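Local coordinates for protein demethyldecarbamoylnovobiocin O-methyltransferase (Streptomyces caeruleus, PDB 2WK1) that transfers a methyl group from S-adenosyl-L-methionine to the 4-hydroxyl of the noviose sugar, the penultimate step in making the antibiotic novobiocin, at residues M246-P249 with P250-D253. Numbering follows the deposited sequence.
Sequences MMCP and PCKD
Cys248 and Lys252 begin the i to i+4 hydrogen bonds of a helix: Lys252 N donates to Cys248 O at 2.9 Å, almost straight at 172°. One residue on, Asp253 N reaches Pro249 O at 2.8 Å in the next bond of the series. Residues 246-248 are loop, Cys248 is the N-cap, and the helix starts at Pro249 and continues through 250-253. Pro249 and Pro250 suit this turn because its first residues need no amide hydrogen for the i to i+4 bonds, and their rings restrict phi to helical values. The two rings lie side by side, pointing the same way, and the peptide link between them holds Pro249 CB 3.3 Å from Pro250 CD.

Cysteines three residues apart, in a CxxC sequence at a helix start, can meet across one turn, and here they form a disulfide. Cys248 SG is anti to its backbone N (chi1 179°), whereas Cys251 SG lies beside its own N. These settings bring Cys248 SG and Cys251 SG to 2.2 Å, covalently tying the N-cap residue to the first turn. Cys248 SG also touches Pro250 CD at 3.8 Å. Lysine has the length to reach back beyond the cap: the Lys252 chain leaves anti to its N, bends at chi3, and sets NZ 2.8 Å from Met246 O. This bond approaches the carbonyl from a direction tilted 26° out of its plane and adds a side-chain tie from the helix to the loop ahead of the cap. Asp253, in the first turns, where a negative charge would probably suit the helix dipole, has OD2 hydrogen-bonded to Tyr155 OH.

Cys248 lies close to Asp244, a predicted magnesium ligand, placing the disulfide beside the probable metal site of this methyltransferase. Here the end of the loop after strand 238-242 enters helix 249-261, and Pro250 packs against helices 156-161 and 220-230.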
ATOM      1  N   MET A 246     -28.524   4.005  -3.063  1.00 15.24           N
ATOM      2  CA  MET A 246     -29.173   4.945  -3.956  1.00 16.45           C
ATOM      3  C   MET A 246     -29.487   4.389  -5.328  1.00 17.83           C
ATOM      4  O   MET A 246     -30.560   4.702  -5.883  1.00 19.92           O
ATOM      5  CB  MET A 246     -27.982   6.268  -4.320  0.50 16.68           C
ATOM      6  CG  MET A 246     -27.728   6.828  -3.032  0.50 14.90           C
ATOM      7  SD  MET A 246     -26.925   8.292  -3.471  0.50 14.72           S
ATOM      8  CE  MET A 246     -26.181   8.622  -1.782  0.50  9.96           C
ATOM      9  N   MET A 247     -28.607   3.556  -5.862  1.00 18.79           N
ATOM     10  CA  MET A 247     -28.733   3.111  -7.259  1.00 20.34           C
ATOM     11  C   MET A 247     -29.069   1.645  -7.379  1.00 20.83           C
ATOM     12  O   MET A 247     -28.967   1.079  -8.476  1.00 21.61           O
ATOM     13  CB  MET A 247     -27.426   3.356  -8.027  1.00 21.39           C
ATOM     14  CG  MET A 247     -26.820   4.696  -7.839  1.00 23.98           C
ATOM     15  SD  MET A 247     -28.002   6.001  -8.070  1.00 27.62           S
ATOM     16  CE  MET A 247     -28.604   5.728  -9.734  1.00 29.27           C
ATOM     17  N   CYS A 248     -29.488   1.019  -6.273  1.00 20.41           N
ATOM     18  CA  CYS A 248     -29.853  -0.400  -6.276  1.00 21.03           C
ATOM     19  C   CYS A 248     -31.288  -0.558  -5.824  1.00 18.90           C
ATOM     20  O   CYS A 248     -31.561  -0.575  -4.634  1.00 18.63           O
ATOM     21  CB  CYS A 248     -28.961  -1.219  -5.343  1.00 22.27           C
ATOM     22  SG  CYS A 248     -29.395  -2.993  -5.295  1.00 28.20           S
ATOM     23  N   PRO A 249     -32.239  -0.646  -6.772  1.00 18.29           N
ATOM     24  CA  PRO A 249     -33.633  -0.696  -6.362  1.00 17.58           C
ATOM     25  C   PRO A 249     -33.989  -1.808  -5.372  1.00 16.65           C
ATOM     26  O   PRO A 249     -34.687  -1.516  -4.390  1.00 15.74           O
ATOM     27  CB  PRO A 249     -34.388  -0.840  -7.694  1.00 17.52           C
ATOM     28  CG  PRO A 249     -33.478  -0.268  -8.720  1.00 19.68           C
ATOM     29  CD  PRO A 249     -32.095  -0.544  -8.233  1.00 19.20           C
ATOM     30  N   PRO A 250     -33.479  -3.042  -5.579  1.00 16.87           N
ATOM     31  CA  PRO A 250     -33.873  -4.087  -4.626  1.00 16.64           C
ATOM     32  C   PRO A 250     -33.266  -3.892  -3.241  1.00 16.32           C
ATOM     33  O   PRO A 250     -33.887  -4.220  -2.240  1.00 15.16           O
ATOM     34  CB  PRO A 250     -33.382  -5.373  -5.290  1.00 17.66           C
ATOM     35  CG  PRO A 250     -33.398  -5.059  -6.775  1.00 18.88           C
ATOM     36  CD  PRO A 250     -32.870  -3.632  -6.792  1.00 17.14           C
ATOM     37  N   CYS A 251     -32.060  -3.333  -3.178  1.00 16.51           N
ATOM     38  CA  CYS A 251     -31.421  -3.088  -1.898  1.00 18.06           C
ATOM     39  C   CYS A 251     -32.142  -1.966  -1.180  1.00 15.80           C
ATOM     40  O   CYS A 251     -32.386  -2.029   0.030  1.00 16.08           O
ATOM     41  CB  CYS A 251     -29.943  -2.720  -2.123  1.00 18.75           C
ATOM     42  SG  CYS A 251     -28.995  -3.759  -3.308  1.00 32.18           S
ATOM     43  N   LYS A 252     -32.484  -0.914  -1.927  1.00 15.49           N
ATOM     44  CA  LYS A 252     -33.276   0.183  -1.402  1.00 15.19           C
ATOM     45  C   LYS A 252     -34.627  -0.325  -0.869  1.00 14.81           C
ATOM     46  O   LYS A 252     -35.054   0.038   0.217  1.00 15.66           O
ATOM     47  CB  LYS A 252     -33.464   1.240  -2.505  1.00 16.96           C
ATOM     48  CG  LYS A 252     -33.977   2.579  -2.029  1.00 17.58           C
ATOM     49  CD  LYS A 252     -34.236   3.627  -3.152  1.00 20.04           C
ATOM     50  CE  LYS A 252     -33.001   4.287  -3.713  1.00 19.78           C
ATOM     51  NZ  LYS A 252     -33.210   5.123  -4.949  1.00 15.99           N
ATOM     52  N   ASP A 253     -35.259  -1.223  -1.618  1.00 14.31           N
ATOM     53  CA  ASP A 253     -36.505  -1.833  -1.153  1.00 14.36           C
ATOM     54  C   ASP A 253     -36.346  -2.547   0.203  1.00 14.15           C
ATOM     55  O   ASP A 253     -37.155  -2.371   1.101  1.00 14.86           O
ATOM     56  CB  ASP A 253     -37.022  -2.885  -2.141  1.00 14.31           C
ATOM     57  CG  ASP A 253     -37.582  -2.327  -3.441  1.00 16.40           C
ATOM     58  OD1 ASP A 253     -37.802  -1.126  -3.580  1.00 19.26           O
ATOM     59  OD2 ASP A 253     -37.792  -3.146  -4.369  1.00 18.54           O
TER